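Local coordinates for protein probable porin (Pseudomonas aeruginosa, PDB 4FSP) that probably forms an OprD-family beta-barrel channel through the outer membrane that lets small solutes pass, at residues F293-L296 / D300-L303; N183-F188 / F312-E317; A384-R387 / D393-E396; S344-K349 / G355-E360. All blocks are in the same frame, centred on the assembly; numbering follows the deposited sequence.

Contact 1: F293-L296 / D300-L303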
loop_
_atom_site.group_PDB
_atom_site.type_symbol
_atom_site.label_atom_id
_atom_site.label_comp_id
_atom_site.label_asym_id
_atom_site.label_seq_id
_atom_site.Cartn_x
_atom_site.Cartn_y
_atom_site.Cartn_z
ATOM N N PHE A 293 -15.236 -5.538 -0.793
ATOM C CA PHE A 293 -14.525 -4.344 -0.385
ATOM C C PHE A 293 -14.011 -3.560 -1.597
ATOM O O PHE A 293 -13.193 -4.059 -2.364
ATOM C CB PHE A 293 -13.348 -4.753 0.499
ATOM C CG PHE A 293 -12.555 -3.590 1.030
ATOM C CD1 PHE A 293 -12.991 -2.875 2.149
ATOM C CD2 PHE A 293 -11.377 -3.211 0.421
ATOM C CE1 PHE A 293 -12.258 -1.788 2.635
ATOM C CE2 PHE A 293 -10.627 -2.129 0.913
ATOM C CZ PHE A 293 -11.070 -1.415 2.016
ATOM N N PRO A 294 -14.472 -2.314 -1.758
ATOM C CA PRO A 294 -14.035 -1.536 -2.917
ATOM C C PRO A 294 -12.747 -0.780 -2.646
ATOM O O PRO A 294 -12.463 -0.359 -1.505
ATOM C CB PRO A 294 -15.169 -0.528 -3.104
ATOM C CG PRO A 294 -15.639 -0.261 -1.705
ATOM C CD PRO A 294 -15.425 -1.565 -0.917
ATOM N N TYR A 295 -11.976 -0.618 -3.715
ATOM C CA TYR A 295 -10.746 0.172 -3.727
ATOM C C TYR A 295 -10.357 0.476 -5.170
ATOM O O TYR A 295 -10.923 -0.106 -6.094
ATOM C CB TYR A 295 -9.621 -0.534 -2.967
ATOM C CG TYR A 295 -9.274 -1.972 -3.379
ATOM C CD1 TYR A 295 -10.115 -3.045 -3.073
ATOM C CD2 TYR A 295 -8.058 -2.257 -3.990
ATOM C CE1 TYR A 295 -9.767 -4.346 -3.409
ATOM C CE2 TYR A 295 -7.707 -3.550 -4.326
ATOM C CZ TYR A 295 -8.557 -4.589 -4.026
ATOM O OH TYR A 295 -8.196 -5.873 -4.363
ATOM N N LEU A 296 -9.422 1.396 -5.375
ATOM C CA LEU A 296 -9.144 1.876 -6.735
ATOM C C LEU A 296 -8.221 0.934 -7.507
ATOM O O LEU A 296 -7.339 0.290 -6.920
ATOM C CB LEU A 296 -8.517 3.272 -6.703
ATOM C CG LEU A 296 -9.311 4.348 -5.961
ATOM C CD1 LEU A 296 -8.491 5.627 -5.793
ATOM C CD2 LEU A 296 -10.614 4.620 -6.687
ATOM N N ASP A 300 -3.250 -1.359 -3.729
ATOM C CA ASP A 300 -3.559 -2.494 -2.865
ATOM C C ASP A 300 -4.635 -2.074 -1.862
ATOM O O ASP A 300 -4.637 -0.922 -1.382
ATOM C CB ASP A 300 -2.327 -2.931 -2.065
ATOM C CG ASP A 300 -1.259 -3.561 -2.920
ATOM O OD1 ASP A 300 -1.536 -3.932 -4.080
ATOM O OD2 ASP A 300 -0.131 -3.704 -2.414
ATOM N N PRO A 301 -5.543 -3.007 -1.524
ATOM C CA PRO A 301 -6.578 -2.696 -0.532
ATOM C C PRO A 301 -5.962 -2.643 0.867
ATOM O O PRO A 301 -5.138 -3.496 1.202
ATOM C CB PRO A 301 -7.525 -3.890 -0.639
ATOM C CG PRO A 301 -6.569 -5.071 -1.025
ATOM C CD PRO A 301 -5.492 -4.444 -1.878
ATOM N N TYR A 302 -6.358 -1.672 1.682
ATOM C CA TYR A 302 -5.841 -1.589 3.046
ATOM C C TYR A 302 -6.483 -2.636 3.962
ATOM O O TYR A 302 -7.227 -2.294 4.889
ATOM C CB TYR A 302 -6.098 -0.193 3.601
ATOM C CG TYR A 302 -5.316 0.133 4.843
ATOM C CD1 TYR A 302 -3.926 0.066 4.853
ATOM C CD2 TYR A 302 -5.963 0.531 6.009
ATOM C CE1 TYR A 302 -3.189 0.393 5.999
ATOM C CE2 TYR A 302 -5.238 0.861 7.164
ATOM C CZ TYR A 302 -3.858 0.788 7.151
ATOM O OH TYR A 302 -3.139 1.114 8.284
ATOM N N LEU A 303 -6.193 -3.912 3.715
ATOM C CA LEU A 303 -6.788 -4.992 4.510
ATOM C C LEU A 303 -5.684 -5.868 5.102
ATOM O O LEU A 303 -4.644 -6.054 4.461
ATOM C CB LEU A 303 -7.704 -5.836 3.619
ATOM C CG LEU A 303 -8.952 -5.186 3.004
ATOM C CD1 LEU A 303 -9.557 -6.095 1.939
ATOM C CD2 LEU A 303 -9.980 -4.924 4.095
#

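Contact 2: N183-F188 / F312-E317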
loop_
_atom_site.group_PDB
_atom_site.type_symbol
_atom_site.label_atom_id
_atom_site.label_comp_id
_atom_site.label_asym_id
_atom_site.label_seq_id
_atom_site.Cartn_x
_atom_site.Cartn_y
_atom_site.Cartn_z
ATOM N N ASN A 183 -12.826 -3.761 -10.132
ATOM C CA ASN A 183 -13.857 -4.793 -10.052
ATOM C C ASN A 183 -13.354 -6.061 -9.364
ATOM O O ASN A 183 -13.628 -6.258 -8.182
ATOM C CB ASN A 183 -14.479 -5.105 -11.420
ATOM C CG ASN A 183 -15.993 -5.313 -11.339
ATOM O OD1 ASN A 183 -16.544 -5.532 -10.256
ATOM N ND2 ASN A 183 -16.665 -5.247 -12.484
ATOM N N ARG A 184 -12.605 -6.891 -10.087
ATOM C CA ARG A 184 -12.107 -8.176 -9.558
ATOM C C ARG A 184 -13.242 -9.140 -9.234
ATOM O O ARG A 184 -14.075 -8.847 -8.376
ATOM C CB ARG A 184 -11.213 -7.995 -8.317
ATOM C CG ARG A 184 -10.906 -9.315 -7.604
ATOM C CD ARG A 184 -9.714 -9.214 -6.662
ATOM N NE ARG A 184 -8.852 -10.393 -6.785
ATOM C CZ ARG A 184 -7.675 -10.537 -6.182
ATOM N NH1 ARG A 184 -7.202 -9.584 -5.388
ATOM N NH2 ARG A 184 -6.973 -11.647 -6.373
ATOM N N ASN A 185 -13.273 -10.277 -9.926
ATOM C CA ASN A 185 -14.314 -11.290 -9.737
ATOM C C ASN A 185 -15.740 -10.728 -9.854
ATOM O O ASN A 185 -16.666 -11.235 -9.219
ATOM C CB ASN A 185 -14.142 -12.013 -8.390
ATOM C CG ASN A 185 -12.742 -12.590 -8.198
ATOM O OD1 ASN A 185 -11.964 -12.695 -9.144
ATOM N ND2 ASN A 185 -12.423 -12.977 -6.964
ATOM N N ARG A 186 -15.904 -9.675 -10.654
ATOM C CA ARG A 186 -17.215 -9.051 -10.878
ATOM C C ARG A 186 -17.971 -8.647 -9.597
ATOM O O ARG A 186 -19.202 -8.682 -9.571
ATOM C CB ARG A 186 -18.107 -9.975 -11.724
ATOM C CG ARG A 186 -17.368 -10.736 -12.815
ATOM C CD ARG A 186 -18.238 -11.825 -13.432
ATOM N NE ARG A 186 -19.085 -11.310 -14.504
ATOM C CZ ARG A 186 -20.413 -11.289 -14.464
ATOM N NH1 ARG A 186 -21.045 -11.765 -13.403
ATOM N NH2 ARG A 186 -21.105 -10.798 -15.485
ATOM N N ARG A 187 -17.245 -8.267 -8.547
ATOM C CA ARG A 187 -17.865 -7.904 -7.264
ATOM C C ARG A 187 -18.905 -6.798 -7.378
ATOM O O ARG A 187 -19.864 -6.741 -6.599
ATOM C CB ARG A 187 -16.798 -7.469 -6.260
ATOM C CG ARG A 187 -16.000 -8.617 -5.683
ATOM C CD ARG A 187 -14.711 -8.113 -5.070
ATOM N NE ARG A 187 -13.924 -9.233 -4.558
ATOM C CZ ARG A 187 -12.707 -9.114 -4.048
ATOM N NH1 ARG A 187 -12.129 -7.916 -3.981
ATOM N NH2 ARG A 187 -12.076 -10.195 -3.612
ATOM N N PHE A 188 -18.703 -5.924 -8.351
ATOM C CA PHE A 188 -19.588 -4.800 -8.570
ATOM C C PHE A 188 -20.173 -4.888 -9.977
ATOM O O PHE A 188 -19.871 -5.835 -10.703
ATOM C CB PHE A 188 -18.783 -3.524 -8.354
ATOM C CG PHE A 188 -17.996 -3.546 -7.080
ATOM C CD1 PHE A 188 -18.655 -3.594 -5.849
ATOM C CD2 PHE A 188 -16.608 -3.557 -7.100
ATOM C CE1 PHE A 188 -17.941 -3.630 -4.663
ATOM C CE2 PHE A 188 -15.883 -3.595 -5.915
ATOM C CZ PHE A 188 -16.549 -3.634 -4.687
ATOM N N PHE A 312 -9.193 -11.696 -0.186
ATOM C CA PHE A 312 -10.220 -12.268 0.670
ATOM C C PHE A 312 -11.296 -11.251 0.982
ATOM O O PHE A 312 -11.602 -11.003 2.150
ATOM C CB PHE A 312 -9.565 -12.812 1.944
ATOM C CG PHE A 312 -8.598 -13.926 1.660
ATOM C CD1 PHE A 312 -7.287 -13.644 1.284
ATOM C CD2 PHE A 312 -9.013 -15.254 1.709
ATOM C CE1 PHE A 312 -6.396 -14.665 0.985
ATOM C CE2 PHE A 312 -8.124 -16.285 1.409
ATOM C CZ PHE A 312 -6.821 -15.991 1.032
ATOM N N ALA A 313 -11.848 -10.661 -0.075
ATOM C CA ALA A 313 -12.767 -9.540 0.063
ATOM C C ALA A 313 -14.018 -9.687 -0.798
ATOM O O ALA A 313 -14.580 -8.689 -1.248
ATOM C CB ALA A 313 -12.055 -8.213 -0.238
ATOM N N GLU A 314 -14.445 -10.927 -1.019
ATOM C CA GLU A 314 -15.753 -11.191 -1.601
ATOM C C GLU A 314 -16.837 -10.813 -0.608
ATOM O O GLU A 314 -16.606 -10.821 0.604
ATOM C CB GLU A 314 -15.904 -12.674 -1.946
ATOM C CG GLU A 314 -14.980 -13.132 -3.049
ATOM C CD GLU A 314 -15.233 -12.404 -4.352
ATOM O OE1 GLU A 314 -16.404 -12.363 -4.793
ATOM O OE2 GLU A 314 -14.266 -11.858 -4.932
ATOM N N ALA A 315 -18.014 -10.470 -1.125
ATOM C CA ALA A 315 -19.172 -10.227 -0.279
ATOM C C ALA A 315 -19.346 -11.397 0.694
ATOM O O ALA A 315 -19.216 -12.562 0.300
ATOM C CB ALA A 315 -20.426 -10.062 -1.143
ATOM N N GLY A 316 -19.594 -11.098 1.968
ATOM C CA GLY A 316 -19.924 -12.144 2.923
ATOM C C GLY A 316 -18.760 -12.936 3.488
ATOM O O GLY A 316 -18.926 -13.686 4.460
ATOM N N GLU A 317 -17.571 -12.757 2.916
ATOM C CA GLU A 317 -16.439 -13.612 3.273
ATOM C C GLU A 317 -15.718 -13.279 4.597
ATOM O O GLU A 317 -15.316 -12.131 4.858
ATOM C CB GLU A 317 -15.426 -13.654 2.130
ATOM C CG GLU A 317 -14.245 -14.581 2.388
ATOM C CD GLU A 317 -13.302 -14.660 1.192
ATOM O OE1 GLU A 317 -13.367 -13.769 0.308
ATOM O OE2 GLU A 317 -12.504 -15.622 1.137
HETATM O O HOH W 1 -17.641 -11.637 -6.980
#

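Contact 3: A384-R387 / D393-E396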
loop_
_atom_site.group_PDB
_atom_site.type_symbol
_atom_site.label_atom_id
_atom_site.label_comp_id
_atom_site.label_asym_id
_atom_site.label_seq_id
_atom_site.Cartn_x
_atom_site.Cartn_y
_atom_site.Cartn_z
ATOM N N ALA A 384 3.617 -17.989 -4.164
ATOM C CA ALA A 384 2.252 -18.118 -3.670
ATOM C C ALA A 384 1.484 -19.260 -4.298
ATOM O O ALA A 384 1.648 -19.570 -5.480
ATOM C CB ALA A 384 1.487 -16.825 -3.855
ATOM N N THR A 385 0.626 -19.862 -3.482
ATOM C CA THR A 385 -0.314 -20.868 -3.928
ATOM C C THR A 385 -1.708 -20.406 -3.544
ATOM O O THR A 385 -1.978 -20.147 -2.363
ATOM C CB THR A 385 -0.057 -22.212 -3.222
ATOM O OG1 THR A 385 1.250 -22.691 -3.569
ATOM C CG2 THR A 385 -1.097 -23.217 -3.651
ATOM N N TYR A 386 -2.589 -20.306 -4.537
ATOM C CA TYR A 386 -3.962 -19.850 -4.315
ATOM C C TYR A 386 -4.977 -20.832 -4.878
ATOM O O TYR A 386 -4.946 -21.169 -6.062
ATOM C CB TYR A 386 -4.186 -18.473 -4.944
ATOM C CG TYR A 386 -5.635 -18.021 -4.965
ATOM C CD1 TYR A 386 -6.280 -17.644 -3.802
ATOM C CD2 TYR A 386 -6.350 -17.961 -6.154
ATOM C CE1 TYR A 386 -7.594 -17.225 -3.816
ATOM C CE2 TYR A 386 -7.674 -17.534 -6.180
ATOM C CZ TYR A 386 -8.285 -17.164 -5.003
ATOM O OH TYR A 386 -9.598 -16.741 -4.991
ATOM N N ARG A 387 -5.885 -21.266 -4.016
ATOM C CA ARG A 387 -6.932 -22.192 -4.389
ATOM C C ARG A 387 -8.275 -21.572 -4.028
ATOM O O ARG A 387 -8.448 -21.055 -2.921
ATOM C CB ARG A 387 -6.757 -23.516 -3.635
ATOM C CG ARG A 387 -5.429 -24.202 -3.884
ATOM C CD ARG A 387 -5.293 -24.625 -5.337
ATOM N NE ARG A 387 -3.993 -25.229 -5.611
ATOM C CZ ARG A 387 -2.982 -24.602 -6.206
ATOM N NH1 ARG A 387 -3.117 -23.338 -6.600
ATOM N NH2 ARG A 387 -1.834 -25.241 -6.407
ATOM N N ASP A 393 -7.831 -20.973 -9.772
ATOM C CA ASP A 393 -6.668 -21.343 -8.976
ATOM C C ASP A 393 -5.376 -20.903 -9.654
ATOM O O ASP A 393 -5.266 -20.937 -10.886
ATOM C CB ASP A 393 -6.632 -22.855 -8.764
ATOM C CG ASP A 393 -7.851 -23.372 -8.033
ATOM O OD1 ASP A 393 -8.769 -22.574 -7.734
ATOM O OD2 ASP A 393 -7.890 -24.588 -7.773
ATOM N N ILE A 394 -4.396 -20.516 -8.839
ATOM C CA ILE A 394 -3.136 -19.966 -9.334
ATOM C C ILE A 394 -1.924 -20.400 -8.488
ATOM O O ILE A 394 -2.038 -20.610 -7.266
ATOM C CB ILE A 394 -3.222 -18.412 -9.382
ATOM C CG1 ILE A 394 -2.545 -17.855 -10.619
ATOM C CG2 ILE A 394 -2.609 -17.764 -8.147
ATOM C CD1 ILE A 394 -2.656 -16.356 -10.676
ATOM N N ASP A 395 -0.780 -20.554 -9.154
ATOM C CA ASP A 395 0.526 -20.631 -8.497
ATOM C C ASP A 395 1.370 -19.521 -9.094
ATOM O O ASP A 395 1.331 -19.286 -10.310
ATOM C CB ASP A 395 1.225 -21.966 -8.763
ATOM C CG ASP A 395 0.603 -23.124 -8.002
ATOM O OD1 ASP A 395 -0.625 -23.107 -7.770
ATOM O OD2 ASP A 395 1.344 -24.061 -7.634
ATOM N N GLU A 396 2.143 -18.836 -8.258
ATOM C CA GLU A 396 2.855 -17.649 -8.732
ATOM C C GLU A 396 4.199 -17.420 -8.053
ATOM O O GLU A 396 4.335 -17.609 -6.841
ATOM C CB GLU A 396 1.972 -16.408 -8.546
ATOM C CG GLU A 396 2.603 -15.108 -9.018
ATOM C CD GLU A 396 1.778 -13.902 -8.619
ATOM O OE1 GLU A 396 0.826 -13.576 -9.358
ATOM O OE2 GLU A 396 2.065 -13.290 -7.561
#

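Contact 4: S344-K349 / G355-E360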
loop_
_atom_site.group_PDB
_atom_site.type_symbol
_atom_site.label_atom_id
_atom_site.label_comp_id
_atom_site.label_asym_id
_atom_site.label_seq_id
_atom_site.Cartn_x
_atom_site.Cartn_y
_atom_site.Cartn_z
ATOM N N SER A 344 -7.167 -18.489 5.193
ATOM C CA SER A 344 -8.285 -19.360 4.859
ATOM C C SER A 344 -9.600 -18.578 4.901
ATOM O O SER A 344 -9.914 -17.920 5.901
ATOM C CB SER A 344 -8.343 -20.538 5.829
ATOM O OG SER A 344 -9.543 -21.271 5.645
ATOM N N GLY A 345 -10.372 -18.650 3.821
ATOM C CA GLY A 345 -11.630 -17.923 3.753
ATOM C C GLY A 345 -12.868 -18.788 3.528
ATOM O O GLY A 345 -12.814 -19.819 2.840
ATOM N N HIS A 346 -13.994 -18.361 4.098
ATOM C CA HIS A 346 -15.260 -19.063 3.902
ATOM C C HIS A 346 -16.420 -18.078 3.901
ATOM O O HIS A 346 -16.246 -16.904 4.254
ATOM C CB HIS A 346 -15.465 -20.096 5.007
ATOM C CG HIS A 346 -15.687 -19.499 6.365
ATOM N ND1 HIS A 346 -14.651 -19.185 7.222
ATOM C CD2 HIS A 346 -16.827 -19.169 7.022
ATOM C CE1 HIS A 346 -15.143 -18.693 8.344
ATOM N NE2 HIS A 346 -16.461 -18.673 8.250
ATOM N N GLY A 347 -17.601 -18.551 3.510
ATOM C CA GLY A 347 -18.786 -17.714 3.557
ATOM C C GLY A 347 -18.815 -16.668 2.456
ATOM O O GLY A 347 -19.654 -15.759 2.464
ATOM N N ALA A 348 -17.897 -16.790 1.503
ATOM C CA ALA A 348 -17.874 -15.875 0.370
ATOM C C ALA A 348 -19.117 -16.047 -0.492
ATOM O O ALA A 348 -19.559 -17.173 -0.741
ATOM C CB ALA A 348 -16.640 -16.103 -0.463
ATOM N N LYS A 349 -19.667 -14.925 -0.954
ATOM C CA LYS A 349 -20.809 -14.938 -1.859
ATOM C C LYS A 349 -20.409 -14.276 -3.173
ATOM O O LYS A 349 -20.859 -13.170 -3.487
ATOM C CB LYS A 349 -22.019 -14.227 -1.230
ATOM C CG LYS A 349 -22.601 -14.947 -0.015
ATOM C CD LYS A 349 -23.968 -14.399 0.386
ATOM C CE LYS A 349 -23.888 -12.989 0.965
ATOM N NZ LYS A 349 -25.217 -12.507 1.463
ATOM N N GLY A 355 -19.638 -21.683 -4.972
ATOM C CA GLY A 355 -18.541 -21.928 -4.053
ATOM C C GLY A 355 -18.353 -20.760 -3.107
ATOM O O GLY A 355 -18.743 -19.635 -3.417
ATOM N N SER A 356 -17.738 -21.018 -1.960
ATOM C CA SER A 356 -17.638 -20.003 -0.928
ATOM C C SER A 356 -16.304 -20.051 -0.186
ATOM O O SER A 356 -16.017 -19.193 0.651
ATOM C CB SER A 356 -18.799 -20.171 0.054
ATOM O OG SER A 356 -18.868 -21.506 0.509
ATOM N N ARG A 357 -15.493 -21.057 -0.484
ATOM C CA ARG A 357 -14.248 -21.240 0.251
ATOM C C ARG A 357 -13.021 -21.078 -0.635
ATOM O O ARG A 357 -13.064 -21.346 -1.844
ATOM C CB ARG A 357 -14.248 -22.597 0.952
ATOM C CG ARG A 357 -15.432 -22.774 1.897
ATOM C CD ARG A 357 -15.570 -24.207 2.377
ATOM N NE ARG A 357 -16.754 -24.362 3.221
ATOM C CZ ARG A 357 -16.799 -24.025 4.507
ATOM N NH1 ARG A 357 -15.728 -23.513 5.101
ATOM N NH2 ARG A 357 -17.914 -24.197 5.201
ATOM N N GLU A 358 -11.930 -20.619 -0.023
ATOM C CA GLU A 358 -10.684 -20.355 -0.738
ATOM C C GLU A 358 -9.545 -20.203 0.267
ATOM O O GLU A 358 -9.777 -19.869 1.435
ATOM C CB GLU A 358 -10.802 -19.096 -1.613
ATOM C CG GLU A 358 -11.089 -17.816 -0.823
ATOM C CD GLU A 358 -11.180 -16.579 -1.701
ATOM O OE1 GLU A 358 -11.075 -16.698 -2.945
ATOM O OE2 GLU A 358 -11.351 -15.468 -1.154
ATOM N N TRP A 359 -8.318 -20.464 -0.178
ATOM C CA TRP A 359 -7.161 -20.277 0.689
ATOM C C TRP A 359 -5.913 -19.876 -0.099
ATOM O O TRP A 359 -5.874 -19.988 -1.325
ATOM C CB TRP A 359 -6.914 -21.523 1.564
ATOM C CG TRP A 359 -6.574 -22.783 0.800
ATOM C CD1 TRP A 359 -7.444 -23.746 0.367
ATOM C CD2 TRP A 359 -5.262 -23.222 0.400
ATOM N NE1 TRP A 359 -6.758 -24.746 -0.280
ATOM C CE2 TRP A 359 -5.429 -24.454 -0.269
ATOM C CE3 TRP A 359 -3.980 -22.699 0.557
ATOM C CZ2 TRP A 359 -4.341 -25.163 -0.788
ATOM C CZ3 TRP A 359 -2.907 -23.405 0.029
ATOM C CH2 TRP A 359 -3.096 -24.621 -0.632
ATOM N N GLU A 360 -4.899 -19.397 0.618
ATOM C CA GLU A 360 -3.649 -18.970 0.004
ATOM C C GLU A 360 -2.485 -19.160 0.978
ATOM O O GLU A 360 -2.606 -18.853 2.171
ATOM C CB GLU A 360 -3.735 -17.490 -0.439
ATOM C CG GLU A 360 -2.453 -16.974 -1.135
ATOM C CD GLU A 360 -2.605 -15.595 -1.804
ATOM O OE1 GLU A 360 -3.740 -15.197 -2.168
ATOM O OE2 GLU A 360 -1.568 -14.912 -1.995
HETATM O O HOH W 2 -18.125 -21.219 3.152
#

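Contact 1: F293-L296 / D300-L303
Y295 lies flat against the ring of P301, and F293 beside it takes L303 onto its own face, so two CH-pi contacts hold the two loop segments together. From the CB of Y295, a chi1 of 54° sets CG between the backbone N and the carbonyl carbon and lays the aromatic ring alongside the proline. P301 CB then stands 3.4 Å from the centroid of the Y295 ring, only 4° off the ring normal. Further out along the tyrosine, Y295 CE2 comes within 3.4 Å of P301 CD, and Y295 CZ is 3.6 Å from P301 CG. The hydroxyl at the end reaches past the proline to hydrogen-bond D311 OD2, which tethers the polar end of the ring. F293 O sits in the plane of the same ring, at its edge. P301 CB also touches F293 CE2, at 3.9 Å. Over the F293 ring L303 spreads its branches: L303 CD2 is above the centre, and L303 CD1 is 3.7 Å from F293 CD2. An inverse gamma turn centred on Y302, with L303 N bonded to P301 O at 2.8 Å, brings the proline and leucine round to the two aromatic rings. F293 and L303 press on S265 of strand 262-273 and M287 of strand 278-288, while the backbone of D300 hydrogen-bonds that of Q134.

Contact 2: N183-F188 / F312-E317
R187 and E314 are the closest backbone positions of two irregular segments, their CA atoms 6.9 Å apart. The chain at 312-317 folds into a type II beta turn from E314 to E317, with G316 at positive phi, and on the other side R187 N returns to R184 O. Side chains join the loop between strands 179-180 and 193-205 to that before strand 318-327. The R187 chain is extended from CG to NE, and R187 NE reaches E314 OE2 at 2.7 Å, with the oxygen near the guanidinium plane but the nitrogen well above the carboxylate plane. R187 NH2 adds a weak bond to the same oxygen. N185 ND2 donates to E314 OE2 at 3.0 Å from the opposite face of the carboxylate. A bend at chi2 (-61°) turns the E314 carboxylate to this meeting point. A313 O lies 3.3 Å above the centre of the R187 guanidinium, and R184 CD packs on the opposite face, nearer its rim. Because R187 NH2 also forms a salt bridge with D311 OD1, one arginine serves two acids. E314 is buried, and two good donors on a single oxygen, one of them charged, would be expected to favour its ionised form.

Contact 3: A384-R387 / D393-E396
The hairpin of strands 378-388 and 394-406 pairs A384 with E396, T385 with D395 and Y386 with I394 in antiparallel register, the short axes running at 172° to each other. A384 and E396 exchange two backbone hydrogen bonds, as do Y386 and I394; Y386 N to I394 O measures 2.8 Å. Between these pairs T385 and D395 form a non-hydrogen-bonded pair, where D395 CA-H approaches A384 O. These strands belong to the antiparallel barrel wall, and 394-406 also pairs with strand 24-38, closing the barrel between the first and last strands. A384, Y386, I394 and E396 share one face. There Y386 CB meets I394 CG2 at 3.6 Å, and the tyrosine ring extends to Y309 and N310 of an inward-folded loop. E396 is held in salt bridges by R36 and R398. On the other face R387 doubles back through a bend at chi2 (-64°) to bring its guanidinium beside D395. NH1 and NH2 of R387 both donate to D395 OD1 at 2.8 Å, the NH2 bond using the syn lone pair, with the two planar groups nearly coplanar. R387 NH1 bonds Y386 O as well, at 2.9 Å, and I394 O weakly, while T385 CG2 lies 3.3 Å above the guanidinium plane, toward its rim. R387 and D395 also touch a crystal neighbour, which may influence their conformation.

Contact 4: S344-K349 / G355-E360
G345 and E358 lie across from each other as an antiparallel hydrogen-bonded pair: G345 N donates to E358 O at 2.7 Å, and E358 N returns a longer bond to G345 O at 3.1 Å. Next to them S344 faces W359 as a non-hydrogen-bonded pair, S344 CA against W359 CB. Past the strand ends the register shifts by one residue at G347, whose phi is positive, so that A348 comes opposite S356. A348 N donates to S356 O at 3.2 Å, in the carbonyl plane on a lone pair, and A348 CB packs against that oxygen. The two segments are thus the end of a beta hairpin of the barrel, formed by strands 336-346 and 358-368, where regular pairing gives way to a loop. A water bridges the two segments here, accepting from G347 N at 2.7 Å and hydrogen-bonded to S356 OG at 2.8 Å. It lies 3.3 Å above the centre of the R357 guanidinium. R357 runs extended from CG to NE, and a chi1 of 68° swings the H346 imidazole away, so that H346 CB rather than the ring meets R357 NH1, at 3.4 Å. Further out, neighbouring chain on both sides is bonded through the backbone: S344 and H346 to W320 and S318 of strand 318-327, W359 to R387 of strand 378-388, and R357 to A389 just past its end. The E358 carboxylate, on the face away from W359, is hydrogen-bonded to Y386 OH and makes a weak bond with N310, while F312 and F390 pack on its side chain.

In the fold
Contact 2 ties residues 183-188 to 312-317 and encloses contact 1 along the chain; contact 4 follows, then contact 3. Contacts 1 and 2 lie about 11 Å apart between centres and touch, F293 with A313 and P294 with F188, so they hold together loops folded into the barrel, consistent with the channel constriction of OprD porins. Contacts 3 and 4 sit in neighbouring hairpins of the wall, centres about 14 Å apart, sharing the edge between strands 358-368 and 378-388. Contact 2 reaches contact 4 through A315 and K349; there E317 and E358 bring two carboxylates close, so a proton may be shared. Inner loops and barrel wall are thereby joined.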